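PDB 5GXX: glucanase from Clostridium thermocellum, which probably cuts internal beta-1,4-glucosidic bonds of cellulose as a family 9 endoglucanase of the cellulosome. Local coordinates for residues 29-34 / 435-440; 125-130 / 541-546; 138-143 / 181-186; 293-298 / 392-397; 482-487 / 587-592. The protein carries 1 engineered substitution. One frame throughout, in Å; residues are numbered along the deposited sequence.

Contact 1 of 5, residues 29-34 / 435-440; sequences WNRVEW and ANFPPP
R31 and E33 hold the linker residues F437 to P440 at arm's length, touching them lightly and bridging the rest with water. Segment 435-440 is part of the proline-rich linker that leads from helix 412-429 of the helical family 9 domain to strand 447-456 of the cellulose-binding module, and here it passes over the 29-34 loop of the first domain. The middle of the contact is a backbone carbonyl against a proline: R31 O lies 3.5 Å from P438 CG. P438 follows a cis peptide bond, and its CB rests over one face of the F437 ring.

The arginine does not stack on that phenyl group. Its NH1 arrives at the ring edge, near the ring plane, 4.3 Å from F437 CD2, so there is no cation-pi geometry. Water 1 sits in the guanidinium plane, accepting from R31 NH1 at 3.0 Å and donating to F437 O at 2.6 Å. The other end of the group is tied down by a salt bridge from R31 NH2 to E19, while Y16 and Y385 meet the F437 ring edge-to-face.

E33 reaches out from the other end of the loop. With CG tucked between the backbone N and the carbonyl carbon (chi1 64°) and the chain extended beyond it, the carboxylate comes up to P440, OE2 lying 3.6 Å from P440 CA. E33 OE1 is salt-bridged to R443, and E33 OE2 also takes the backbone N-H of E441. Water 2 completes the grip, donating to E33 OE2 at 2.7 Å and to P439 O at 2.8 Å.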
# COMPACT_ATOMS: atom_id res chain seq x y z
N TRP A 29 -2.24 1.33 46.26
CA TRP A 29 -3.36 0.50 46.65
C TRP A 29 -4.32 0.16 45.51
O TRP A 29 -5.34 -0.47 45.75
CB TRP A 29 -4.13 1.16 47.80
CG TRP A 29 -4.44 2.63 47.60
CD1 TRP A 29 -3.75 3.68 48.14
CD2 TRP A 29 -5.50 3.21 46.81
NE1 TRP A 29 -4.32 4.87 47.76
CE2 TRP A 29 -5.39 4.62 46.94
CE3 TRP A 29 -6.53 2.70 46.01
CZ2 TRP A 29 -6.27 5.51 46.30
CZ3 TRP A 29 -7.43 3.58 45.40
CH2 TRP A 29 -7.27 4.97 45.55
N ASN A 30 -4.02 0.57 44.27
CA ASN A 30 -4.88 0.20 43.14
C ASN A 30 -5.00 -1.32 43.03
O ASN A 30 -3.98 -2.03 43.02
CB ASN A 30 -4.24 0.74 41.86
CG ASN A 30 -5.08 0.45 40.63
OD1 ASN A 30 -4.98 -0.63 40.06
ND2 ASN A 30 -5.90 1.41 40.21
N ARG A 31 -6.22 -1.83 42.90
CA ARG A 31 -6.49 -3.26 43.00
C ARG A 31 -6.71 -3.91 41.64
O ARG A 31 -7.13 -5.06 41.57
CB ARG A 31 -7.75 -3.49 43.84
CG ARG A 31 -7.62 -3.11 45.31
CD ARG A 31 -8.97 -3.18 45.99
NE ARG A 31 -9.86 -2.08 45.62
CZ ARG A 31 -11.14 -2.00 45.97
NH1 ARG A 31 -11.72 -2.98 46.65
NH2 ARG A 31 -11.84 -0.93 45.60
N VAL A 32 -6.39 -3.19 40.57
CA VAL A 32 -6.77 -3.62 39.22
C VAL A 32 -5.56 -4.19 38.49
O VAL A 32 -4.68 -3.43 38.08
CB VAL A 32 -7.40 -2.47 38.43
CG1 VAL A 32 -8.04 -3.01 37.15
CG2 VAL A 32 -8.46 -1.73 39.26
N GLU A 33 -5.51 -5.51 38.31
CA GLU A 33 -4.31 -6.19 37.83
C GLU A 33 -4.01 -5.82 36.39
O GLU A 33 -2.85 -5.88 35.98
CB GLU A 33 -4.46 -7.72 37.95
CG GLU A 33 -5.57 -8.30 37.10
CD GLU A 33 -5.60 -9.82 37.19
OE1 GLU A 33 -4.53 -10.44 37.03
OE2 GLU A 33 -6.69 -10.38 37.43
N TRP A 34 -5.05 -5.44 35.65
CA TRP A 34 -4.89 -5.05 34.25
C TRP A 34 -4.73 -3.54 34.04
O TRP A 34 -4.87 -3.06 32.90
CB TRP A 34 -6.07 -5.56 33.43
CG TRP A 34 -7.44 -5.30 34.02
CD1 TRP A 34 -8.10 -6.07 34.93
CD2 TRP A 34 -8.31 -4.19 33.72
NE1 TRP A 34 -9.33 -5.51 35.21
CE2 TRP A 34 -9.49 -4.38 34.46
CE3 TRP A 34 -8.21 -3.09 32.85
CZ2 TRP A 34 -10.57 -3.49 34.40
CZ3 TRP A 34 -9.29 -2.20 32.79
CH2 TRP A 34 -10.45 -2.41 33.56
N ALA A 435 -15.31 -11.52 49.89
CA ALA A 435 -14.04 -11.63 50.61
C ALA A 435 -12.79 -11.58 49.74
O ALA A 435 -11.78 -10.97 50.12
CB ALA A 435 -14.01 -12.90 51.48
N ASN A 436 -12.80 -12.23 48.59
CA ASN A 436 -11.53 -12.37 47.89
C ASN A 436 -11.49 -11.46 46.65
O ASN A 436 -11.04 -11.85 45.58
CB ASN A 436 -11.25 -13.85 47.56
CG ASN A 436 -11.43 -14.78 48.76
OD1 ASN A 436 -10.73 -14.68 49.78
ND2 ASN A 436 -12.37 -15.72 48.64
N PHE A 437 -11.95 -10.22 46.81
CA PHE A 437 -12.29 -9.40 45.65
C PHE A 437 -11.19 -8.39 45.31
O PHE A 437 -10.65 -7.72 46.20
CB PHE A 437 -13.66 -8.73 45.84
CG PHE A 437 -13.98 -7.74 44.75
CD1 PHE A 437 -14.51 -8.16 43.54
CD2 PHE A 437 -13.65 -6.40 44.92
CE1 PHE A 437 -14.76 -7.23 42.52
CE2 PHE A 437 -13.86 -5.49 43.89
CZ PHE A 437 -14.42 -5.90 42.70
N PRO A 438 -10.80 -8.29 44.03
CA PRO A 438 -11.25 -9.04 42.86
C PRO A 438 -10.46 -10.34 42.73
O PRO A 438 -9.29 -10.37 43.10
CB PRO A 438 -10.89 -8.12 41.70
CG PRO A 438 -9.64 -7.44 42.19
CD PRO A 438 -9.90 -7.18 43.65
N PRO A 439 -11.09 -11.40 42.19
CA PRO A 439 -10.43 -12.66 41.90
C PRO A 439 -9.53 -12.50 40.68
O PRO A 439 -9.80 -11.65 39.83
CB PRO A 439 -11.60 -13.60 41.59
CG PRO A 439 -12.66 -12.71 41.07
CD PRO A 439 -12.52 -11.43 41.84
N PRO A 440 -8.46 -13.30 40.60
CA PRO A 440 -7.52 -13.18 39.49
C PRO A 440 -8.18 -13.59 38.18
O PRO A 440 -9.01 -14.49 38.15
CB PRO A 440 -6.38 -14.14 39.86
CG PRO A 440 -6.58 -14.48 41.30
CD PRO A 440 -8.04 -14.32 41.58
O HOH W 1 -10.77 -5.62 47.73
O HOH W 2 -8.67 -9.27 38.82

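Contact 2 of 5, residues 125-130 / 541-546; sequences AEVIEK and CPIGQE
C541 comes first, its sulfur laid against the base of K130: SG is 3.9 Å from K130 CB and nearly as close to CG. The thiol gets there because chi1 of 50° swings SG in between the backbone N and the carbonyl carbon of C541. K130 itself bends at chi2 and chi3, so only the start of its aliphatic chain lies here, while NZ leaves to bond the hydroxyl of T538.

P542 follows at the centre of an inverse gamma turn, closed by the bond from I543 N to C541 O at 2.8 Å. Its ring meets V127 at about a right angle, with CG 4.1 Å from V127 CG1.

This tight turn lies in the loop between strands 527-534 and 549-557 of the C-terminal beta-rich module, whereas V127 sits just before, and K130 within, the short helix 128-131 of the family 9 catalytic domain. The contact is therefore part of the seam between the two domains, and it is apolar and buried.

I543 is the next to reach over, and it spans both partners with separate branches. Its CG2 methyl meets V127 CG2 at 3.7 Å and also packs on V127 O, which is already engaged as acceptor for K130 N at 3.1 Å. The other branch, with CG1 between the backbone N and the carbonyl carbon and CD1 extended beyond it (chi2 170°), carries CD1 on to K130, 3.7 Å from K130 O and 4.0 Å from K130 CB. The carbonyl oxygen of I543 accepts a hydrogen bond from the indole NE1 of W121.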
# COMPACT_ATOMS: atom_id res chain seq x y z
N ALA A 125 -5.17 2.22 27.76
CA ALA A 125 -4.60 3.42 28.35
C ALA A 125 -3.07 3.45 28.33
O ALA A 125 -2.46 4.46 27.98
CB ALA A 125 -5.09 3.57 29.81
N GLU A 126 -2.46 2.33 28.70
CA GLU A 126 -1.02 2.29 28.93
C GLU A 126 -0.18 2.46 27.67
O GLU A 126 1.03 2.72 27.76
CB GLU A 126 -0.64 0.98 29.62
CG GLU A 126 -1.17 0.77 31.03
CD GLU A 126 -2.63 0.32 31.09
OE1 GLU A 126 -3.25 0.01 30.04
OE2 GLU A 126 -3.16 0.30 32.23
N VAL A 127 -0.79 2.30 26.50
CA VAL A 127 -0.04 2.40 25.24
C VAL A 127 -0.46 3.60 24.39
O VAL A 127 0.08 3.78 23.30
CB VAL A 127 -0.09 1.08 24.42
CG1 VAL A 127 0.60 -0.04 25.22
CG2 VAL A 127 -1.51 0.72 24.06
N ILE A 128 -1.37 4.44 24.87
CA ILE A 128 -1.91 5.54 24.03
C ILE A 128 -0.86 6.57 23.59
O ILE A 128 -1.01 7.19 22.53
CB ILE A 128 -3.14 6.25 24.68
CG1 ILE A 128 -3.91 7.06 23.63
CG2 ILE A 128 -2.71 7.12 25.84
CD1 ILE A 128 -5.28 7.54 24.10
N GLU A 129 0.20 6.75 24.37
CA GLU A 129 1.25 7.71 24.01
C GLU A 129 2.07 7.28 22.80
O GLU A 129 2.73 8.11 22.18
CB GLU A 129 2.14 8.02 25.21
CG GLU A 129 1.38 8.72 26.32
CD GLU A 129 2.21 8.97 27.57
OE1 GLU A 129 3.19 8.22 27.82
OE2 GLU A 129 1.87 9.89 28.33
N LYS A 130 2.02 5.99 22.44
CA LYS A 130 2.63 5.52 21.20
C LYS A 130 1.79 5.91 19.99
O LYS A 130 2.33 6.03 18.89
CB LYS A 130 2.84 4.00 21.23
CG LYS A 130 3.84 3.49 22.28
CD LYS A 130 5.27 4.01 22.09
CE LYS A 130 5.94 3.49 20.83
NZ LYS A 130 7.43 3.57 20.96
N CYS A 541 3.73 -2.68 19.67
CA CYS A 541 2.77 -2.32 20.71
C CYS A 541 1.34 -2.47 20.21
O CYS A 541 1.07 -2.37 19.00
CB CYS A 541 3.01 -0.88 21.17
SG CYS A 541 3.12 0.34 19.84
N PRO A 542 0.41 -2.75 21.13
CA PRO A 542 -0.94 -3.08 20.71
C PRO A 542 -1.80 -1.86 20.37
O PRO A 542 -2.84 -1.63 20.99
CB PRO A 542 -1.48 -3.85 21.93
CG PRO A 542 -0.74 -3.25 23.10
CD PRO A 542 0.65 -3.20 22.52
N ILE A 543 -1.41 -1.09 19.35
CA ILE A 543 -2.07 0.18 19.05
C ILE A 543 -2.75 0.27 17.69
O ILE A 543 -3.34 1.31 17.34
CB ILE A 543 -1.13 1.40 19.20
CG1 ILE A 543 -0.07 1.46 18.08
CG2 ILE A 543 -0.49 1.47 20.59
CD1 ILE A 543 0.70 2.76 18.05
N GLY A 544 -2.65 -0.83 16.94
CA GLY A 544 -3.25 -0.90 15.61
C GLY A 544 -2.69 -2.05 14.79
O GLY A 544 -1.82 -2.82 15.25
N GLN A 545 -3.20 -2.15 13.57
CA GLN A 545 -2.93 -3.25 12.67
C GLN A 545 -1.45 -3.40 12.32
O GLN A 545 -0.95 -4.52 12.26
CB GLN A 545 -3.76 -3.05 11.40
CG GLN A 545 -3.65 -4.18 10.40
CD GLN A 545 -4.26 -5.46 10.92
OE1 GLN A 545 -5.32 -5.46 11.55
NE2 GLN A 545 -3.60 -6.58 10.64
N GLU A 546 -0.74 -2.29 12.13
CA GLU A 546 0.66 -2.35 11.72
C GLU A 546 1.58 -2.63 12.91
O GLU A 546 2.57 -3.34 12.79
CB GLU A 546 1.09 -1.05 11.03
CG GLU A 546 0.31 -0.76 9.74
CD GLU A 546 0.19 -1.98 8.84
OE1 GLU A 546 1.25 -2.53 8.45
OE2 GLU A 546 -0.96 -2.39 8.54

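Contact 3 of 5, residues 138-143 / 181-186; sequences VGKGSA and DSTYTA
The flat carboxylate of D181 points one oxygen at the start of helix 142-158: OD1 takes the N-H of A143 at 3.0 Å through its syn lone pair, in a nearly straight bond (165°). The same OD1 lies 3.3 Å from A143 CB, a side chain about 5 Å from the calcium ion bound by S195, G196, D199, E200 and D246. A negative group at this helix start would probably interact favourably with the helix dipole; its second oxygen, OD2, is hydrogen-bonded to the hydroxyl of S193. The other flat group, the Y184 ring, has water 4 in its plane at the edge, and Y110 meets it with the ring planes at about 50°. Only its CB touches across, 4.1 Å from G141 CA.

T183 works further along, at K140. A chi1 of 68° sets OG1 between its backbone N and carbonyl carbon, facing K140 N, which donates to it at 2.8 Å. Water 3 links V138 O and T183 O, donating to both, while water 4 accepts from G141 N at 3.0 Å.

Residues 181-184 form a type I turn packed between strand 136-139, helix 142-158, with G141 as N-cap, and helix 162-178.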
# COMPACT_ATOMS: atom_id res chain seq x y z
N VAL A 138 -6.45 25.19 29.31
CA VAL A 138 -6.50 26.06 30.48
C VAL A 138 -7.58 27.11 30.26
O VAL A 138 -7.85 27.51 29.13
CB VAL A 138 -5.13 26.71 30.75
CG1 VAL A 138 -4.16 25.64 31.25
CG2 VAL A 138 -4.60 27.39 29.48
N GLY A 139 -8.24 27.50 31.35
CA GLY A 139 -9.31 28.49 31.30
C GLY A 139 -9.88 28.77 32.68
O GLY A 139 -9.34 28.31 33.69
N LYS A 140 -10.97 29.53 32.72
CA LYS A 140 -11.62 29.88 33.97
C LYS A 140 -13.14 29.82 33.87
O LYS A 140 -13.84 30.58 34.53
CB LYS A 140 -11.16 31.27 34.43
CG LYS A 140 -11.24 32.32 33.34
CD LYS A 140 -10.77 33.70 33.80
CE LYS A 140 -10.94 34.69 32.65
NZ LYS A 140 -10.77 36.10 33.07
N GLY A 141 -13.64 28.87 33.08
CA GLY A 141 -15.08 28.66 32.95
C GLY A 141 -15.76 28.51 34.31
O GLY A 141 -15.36 27.68 35.13
N SER A 142 -16.78 29.32 34.54
CA SER A 142 -17.47 29.34 35.83
C SER A 142 -18.08 27.97 36.19
O SER A 142 -18.03 27.58 37.35
CB SER A 142 -18.48 30.49 35.91
OG SER A 142 -17.85 31.78 35.93
N ALA A 143 -18.66 27.26 35.21
CA ALA A 143 -19.24 25.94 35.46
C ALA A 143 -18.17 24.94 35.89
O ALA A 143 -18.25 24.35 36.97
CB ALA A 143 -19.98 25.43 34.23
N ASP A 181 -18.83 31.23 31.01
CA ASP A 181 -18.35 29.97 30.46
C ASP A 181 -17.58 30.15 29.16
O ASP A 181 -17.28 29.17 28.48
CB ASP A 181 -19.53 29.02 30.23
CG ASP A 181 -19.99 28.35 31.50
OD1 ASP A 181 -19.15 28.09 32.40
OD2 ASP A 181 -21.20 28.09 31.60
N SER A 182 -17.24 31.39 28.81
CA SER A 182 -16.66 31.66 27.49
C SER A 182 -15.30 30.99 27.26
O SER A 182 -14.95 30.63 26.14
CB SER A 182 -16.59 33.18 27.21
OG SER A 182 -15.58 33.80 27.98
N THR A 183 -14.54 30.77 28.33
CA THR A 183 -13.26 30.09 28.21
C THR A 183 -13.35 28.57 28.36
O THR A 183 -12.32 27.91 28.41
CB THR A 183 -12.20 30.63 29.20
OG1 THR A 183 -12.56 30.31 30.55
CG2 THR A 183 -12.10 32.14 29.04
N TYR A 184 -14.57 28.07 28.45
CA TYR A 184 -14.82 26.64 28.51
C TYR A 184 -15.26 26.17 27.12
O TYR A 184 -16.44 26.30 26.76
CB TYR A 184 -15.85 26.34 29.60
CG TYR A 184 -16.22 24.88 29.78
CD1 TYR A 184 -15.30 23.96 30.27
CD2 TYR A 184 -17.52 24.42 29.50
CE1 TYR A 184 -15.64 22.62 30.44
CE2 TYR A 184 -17.88 23.08 29.67
CZ TYR A 184 -16.93 22.19 30.14
OH TYR A 184 -17.26 20.86 30.32
N THR A 185 -14.30 25.71 26.33
CA THR A 185 -14.51 25.33 24.93
C THR A 185 -14.04 23.93 24.53
O THR A 185 -14.63 23.31 23.63
CB THR A 185 -13.88 26.36 23.95
OG1 THR A 185 -12.46 26.39 24.13
CG2 THR A 185 -14.49 27.76 24.14
N ALA A 186 -13.00 23.41 25.18
CA ALA A 186 -12.35 22.18 24.74
C ALA A 186 -13.29 20.98 24.84
O ALA A 186 -13.08 19.97 24.16
CB ALA A 186 -11.07 21.94 25.52
O HOH W 3 -10.00 28.43 27.25
O HOH W 4 -12.65 26.76 31.14

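Contact 4 of 5, residues 293-298 / 392-397; sequences LAHLDT and PGRDDS
H295 reaches from its loop into the 392-397 turn. Its chi1 of -156° keeps CG roughly opposite the backbone N, and from CB outward the imidazole is met first by R394: CG of the histidine lies 4.1 Å from CG of the arginine, and ND1 is closer, 3.5 Å from that same R394 CG. This methylene stands over one ring face, a CH-pi contact with R394 CG 3.9 Å from the centroid. ND1 also pairs with water 5, which donates to H295 O and accepts from R394 NH1 at 2.8 Å. CD2 faces the carbonyl oxygens of P392 and G393. At the tip, NE2 donates to P392 O at 2.8 Å, the acceptor lying in the ring plane and the N-H...O angle being 162°. The ring is held at an edge and covered on a face by the start of segment 392-397.

Beside it, L293 CD2 packs 3.8 Å from P392 CG, and Y338 of helix 322-340 touches both residues. The type I turn from G393 to D396 is overlapped by an Asx turn, D395 OD1 accepting from S397 N. The contact pins two long inter-helix loops, before helices 301-318 and 412-429, in the (alpha/alpha)6 barrel domain.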
# COMPACT_ATOMS: atom_id res chain seq x y z
N LEU A 293 -38.65 1.77 34.93
CA LEU A 293 -37.49 2.66 34.95
C LEU A 293 -37.90 4.07 34.55
O LEU A 293 -38.48 4.26 33.48
CB LEU A 293 -36.38 2.18 34.00
CG LEU A 293 -35.17 3.10 33.78
CD1 LEU A 293 -34.35 3.22 35.07
CD2 LEU A 293 -34.30 2.53 32.67
N ALA A 294 -37.59 5.06 35.39
CA ALA A 294 -37.81 6.46 35.02
C ALA A 294 -36.76 6.74 33.96
O ALA A 294 -35.57 6.53 34.22
CB ALA A 294 -37.69 7.40 36.26
N HIS A 295 -37.20 7.15 32.77
CA HIS A 295 -36.34 7.19 31.59
C HIS A 295 -36.27 8.61 31.02
O HIS A 295 -37.15 9.08 30.27
CB HIS A 295 -36.87 6.19 30.54
CG HIS A 295 -35.84 5.70 29.57
ND1 HIS A 295 -35.36 6.49 28.54
CD2 HIS A 295 -35.24 4.49 29.44
CE1 HIS A 295 -34.49 5.79 27.84
NE2 HIS A 295 -34.39 4.58 28.37
N LEU A 296 -35.23 9.33 31.42
CA LEU A 296 -35.20 10.76 31.14
C LEU A 296 -34.84 11.11 29.71
O LEU A 296 -35.40 12.08 29.16
CB LEU A 296 -34.28 11.51 32.12
CG LEU A 296 -34.17 13.04 31.97
CD1 LEU A 296 -35.51 13.65 32.40
CD2 LEU A 296 -33.00 13.53 32.80
N ASP A 297 -33.93 10.34 29.12
CA ASP A 297 -33.38 10.69 27.82
C ASP A 297 -32.78 9.43 27.24
O ASP A 297 -32.58 8.45 27.96
CB ASP A 297 -32.30 11.76 28.02
CG ASP A 297 -31.96 12.52 26.73
OD1 ASP A 297 -32.83 12.76 25.87
OD2 ASP A 297 -30.78 12.89 26.57
N THR A 298 -32.46 9.48 25.95
CA THR A 298 -31.82 8.39 25.23
C THR A 298 -30.47 8.01 25.86
O THR A 298 -30.15 6.83 25.93
CB THR A 298 -31.57 8.85 23.78
OG1 THR A 298 -32.83 9.17 23.18
CG2 THR A 298 -30.86 7.81 22.94
N PRO A 392 -31.22 0.38 29.21
CA PRO A 392 -32.14 0.01 28.13
C PRO A 392 -32.80 1.23 27.50
O PRO A 392 -32.68 2.35 28.01
CB PRO A 392 -33.17 -0.85 28.87
CG PRO A 392 -33.22 -0.20 30.24
CD PRO A 392 -31.80 0.20 30.55
N GLY A 393 -33.44 1.00 26.36
CA GLY A 393 -34.27 2.00 25.72
C GLY A 393 -35.57 2.20 26.47
O GLY A 393 -35.87 1.57 27.50
N ARG A 394 -36.40 3.05 25.87
CA ARG A 394 -37.65 3.49 26.48
C ARG A 394 -38.67 2.37 26.65
O ARG A 394 -39.61 2.52 27.44
CB ARG A 394 -38.25 4.62 25.62
CG ARG A 394 -37.55 5.95 25.83
CD ARG A 394 -38.02 7.02 24.83
NE ARG A 394 -39.43 7.40 24.95
CZ ARG A 394 -39.90 8.46 25.60
NH1 ARG A 394 -39.08 9.29 26.25
NH2 ARG A 394 -41.21 8.68 25.62
N ASP A 395 -38.51 1.32 25.85
CA ASP A 395 -39.37 0.14 25.90
C ASP A 395 -38.71 -1.02 26.66
O ASP A 395 -39.13 -2.18 26.52
CB ASP A 395 -39.70 -0.31 24.48
CG ASP A 395 -38.47 -0.65 23.66
OD1 ASP A 395 -37.33 -0.49 24.14
OD2 ASP A 395 -38.63 -1.05 22.48
N ASP A 396 -37.69 -0.71 27.46
CA ASP A 396 -36.91 -1.71 28.23
C ASP A 396 -36.00 -2.57 27.36
O ASP A 396 -35.40 -3.51 27.87
CB ASP A 396 -37.80 -2.62 29.11
CG ASP A 396 -38.58 -1.85 30.17
OD1 ASP A 396 -37.99 -1.36 31.15
OD2 ASP A 396 -39.81 -1.69 30.05
N SER A 397 -35.86 -2.26 26.07
CA SER A 397 -35.05 -3.12 25.21
C SER A 397 -33.56 -2.85 25.40
O SER A 397 -33.11 -1.74 25.68
CB SER A 397 -35.45 -2.98 23.73
OG SER A 397 -35.06 -1.73 23.23
O HOH W 5 -36.43 8.83 27.13

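Contact 5 of 5, residues 482-487 / 587-592; sequences SYNYYM and PVFDGA
S482 and F589 face each other across two neighbouring antiparallel strands in the cellulose-binding module, a beta sandwich; strand 481-488 lies between 527-534 and 588-590 in an antiparallel five-stranded sheet. Theirs is a hydrogen-bonded pair: S482 N donates to F589 O at 3.0 Å and F589 N to S482 O at 2.8 Å. Next comes Y483 with V588, a non-hydrogen-bonded pair, and then N484 N gives a longer bond to P587 O at 3.2 Å.

Successive strand positions put Y483 and V588 on one face and S482 and F589 on the other, and the torsions then aim each group. Y483, with CG held between its backbone N and carbonyl carbon (chi1 62°), sends its ring away from strand 588-590 to pack on A465 of strand 460-469, so that just its CB meets V588 CG2, at 4.3 Å. This face looks into the sandwich.

On the other face S482 turns OG toward F589, 3.6 Å from F589 CB. N484, with CG beside the backbone N, brings ND2 obliquely up to the phenyl ring, 3.3 Å from F589 CE1, amide and ring planes 32° apart. Both polar tips have K531 as a partner, S482 through OG and N484 through OD1, and the same lysine makes a cation-pi contact with F589. Y486 turns its ring edge to the proline, CE2 coming 3.6 Å from P587 CG.

Two residues back along the strand, N484 ND2 donates to Y486 OH at 3.1 Å, with the oxygen in the amide plane and an N-H...O angle of 179°.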
# COMPACT_ATOMS: atom_id res chain seq x y z
N SER A 482 13.55 -9.89 22.10
CA SER A 482 14.23 -10.76 21.14
C SER A 482 13.55 -12.12 21.09
O SER A 482 12.77 -12.49 21.98
CB SER A 482 15.73 -10.93 21.44
OG SER A 482 15.94 -11.65 22.64
N TYR A 483 13.84 -12.86 20.04
CA TYR A 483 13.43 -14.25 20.01
C TYR A 483 14.51 -15.09 19.34
O TYR A 483 15.34 -14.57 18.58
CB TYR A 483 12.06 -14.43 19.34
CG TYR A 483 11.98 -14.02 17.88
CD1 TYR A 483 12.39 -14.90 16.88
CD2 TYR A 483 11.48 -12.78 17.51
CE1 TYR A 483 12.29 -14.55 15.54
CE2 TYR A 483 11.36 -12.43 16.16
CZ TYR A 483 11.78 -13.32 15.20
OH TYR A 483 11.70 -12.98 13.86
N ASN A 484 14.49 -16.39 19.62
CA ASN A 484 15.51 -17.30 19.09
C ASN A 484 14.93 -18.35 18.15
O ASN A 484 13.81 -18.85 18.37
CB ASN A 484 16.23 -17.99 20.25
CG ASN A 484 17.01 -17.03 21.13
OD1 ASN A 484 17.26 -15.88 20.79
ND2 ASN A 484 17.43 -17.53 22.30
N TYR A 485 15.69 -18.67 17.10
CA TYR A 485 15.36 -19.76 16.19
C TYR A 485 16.45 -20.83 16.30
O TYR A 485 17.60 -20.58 15.93
CB TYR A 485 15.25 -19.27 14.73
CG TYR A 485 14.79 -20.37 13.79
CD1 TYR A 485 15.70 -21.22 13.17
CD2 TYR A 485 13.43 -20.56 13.53
CE1 TYR A 485 15.27 -22.25 12.33
CE2 TYR A 485 12.99 -21.57 12.69
CZ TYR A 485 13.91 -22.41 12.10
OH TYR A 485 13.41 -23.40 11.28
N TYR A 486 16.09 -22.00 16.83
CA TYR A 486 17.04 -23.07 17.11
C TYR A 486 17.05 -24.16 16.05
O TYR A 486 15.99 -24.60 15.58
CB TYR A 486 16.70 -23.74 18.45
CG TYR A 486 16.72 -22.85 19.66
CD1 TYR A 486 17.91 -22.62 20.36
CD2 TYR A 486 15.56 -22.26 20.13
CE1 TYR A 486 17.94 -21.81 21.49
CE2 TYR A 486 15.58 -21.46 21.26
CZ TYR A 486 16.78 -21.23 21.93
OH TYR A 486 16.78 -20.43 23.05
N MET A 487 18.26 -24.62 15.74
CA MET A 487 18.50 -25.64 14.73
C MET A 487 19.41 -26.73 15.28
O MET A 487 20.23 -26.48 16.16
CB MET A 487 19.22 -25.01 13.54
CG MET A 487 18.49 -23.85 12.92
SD MET A 487 19.64 -22.86 11.95
CE MET A 487 20.28 -21.71 13.19
N PRO A 587 11.22 -19.02 21.36
CA PRO A 587 10.95 -18.30 22.61
C PRO A 587 11.30 -16.82 22.54
O PRO A 587 12.22 -16.41 21.84
CB PRO A 587 11.84 -19.04 23.63
CG PRO A 587 12.96 -19.59 22.80
CD PRO A 587 12.29 -20.01 21.53
N VAL A 588 10.52 -16.03 23.28
CA VAL A 588 10.68 -14.58 23.35
C VAL A 588 11.32 -14.23 24.68
O VAL A 588 11.00 -14.85 25.71
CB VAL A 588 9.30 -13.91 23.25
CG1 VAL A 588 9.44 -12.39 23.38
CG2 VAL A 588 8.59 -14.30 21.94
N PHE A 589 12.21 -13.24 24.63
CA PHE A 589 12.99 -12.73 25.77
C PHE A 589 12.83 -11.21 25.94
O PHE A 589 12.75 -10.45 24.97
CB PHE A 589 14.48 -13.09 25.60
CG PHE A 589 14.75 -14.56 25.47
CD1 PHE A 589 14.58 -15.22 24.26
CD2 PHE A 589 15.19 -15.28 26.58
CE1 PHE A 589 14.83 -16.58 24.16
CE2 PHE A 589 15.45 -16.64 26.48
CZ PHE A 589 15.27 -17.29 25.27
N ASP A 590 12.76 -10.79 27.20
CA ASP A 590 12.89 -9.40 27.59
C ASP A 590 14.26 -9.34 28.24
O ASP A 590 14.44 -9.93 29.32
CB ASP A 590 11.80 -9.09 28.62
CG ASP A 590 11.88 -7.67 29.17
OD1 ASP A 590 12.86 -6.94 28.91
OD2 ASP A 590 10.92 -7.27 29.87
N GLY A 591 15.22 -8.69 27.59
CA GLY A 591 16.62 -8.81 27.98
C GLY A 591 17.01 -10.28 27.99
O GLY A 591 16.74 -11.00 27.02
N ALA A 592 17.63 -10.73 29.08
CA ALA A 592 17.97 -12.15 29.25
C ALA A 592 16.89 -13.03 29.89
O ALA A 592 17.12 -14.21 30.15
CB ALA A 592 19.27 -12.25 30.03
O HOH W 6 15.92 -9.95 24.64

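In the fold
Contact 1 is the surface contact, built on bridging waters and charged side chains, while the other four are largely buried. Contacts 1 and 2 both join the catalytic domain to what follows it, contact 1 through the linker and contact 2 through a loop of the C-terminal beta-rich module; they touch where the backbone oxygen of W34 comes up to the E126 carboxylate, but contact 2 is almost wholly apolar. Contacts 3 and 4 lie inside the family 9 domain, about 32 Å apart between centres; contact 3 has two side-chain-to-backbone hydrogen bonds, contact 4 a single one from its histidine. Contact 5 lies about 54 Å from contact 4 between centres, where strand pairing takes over.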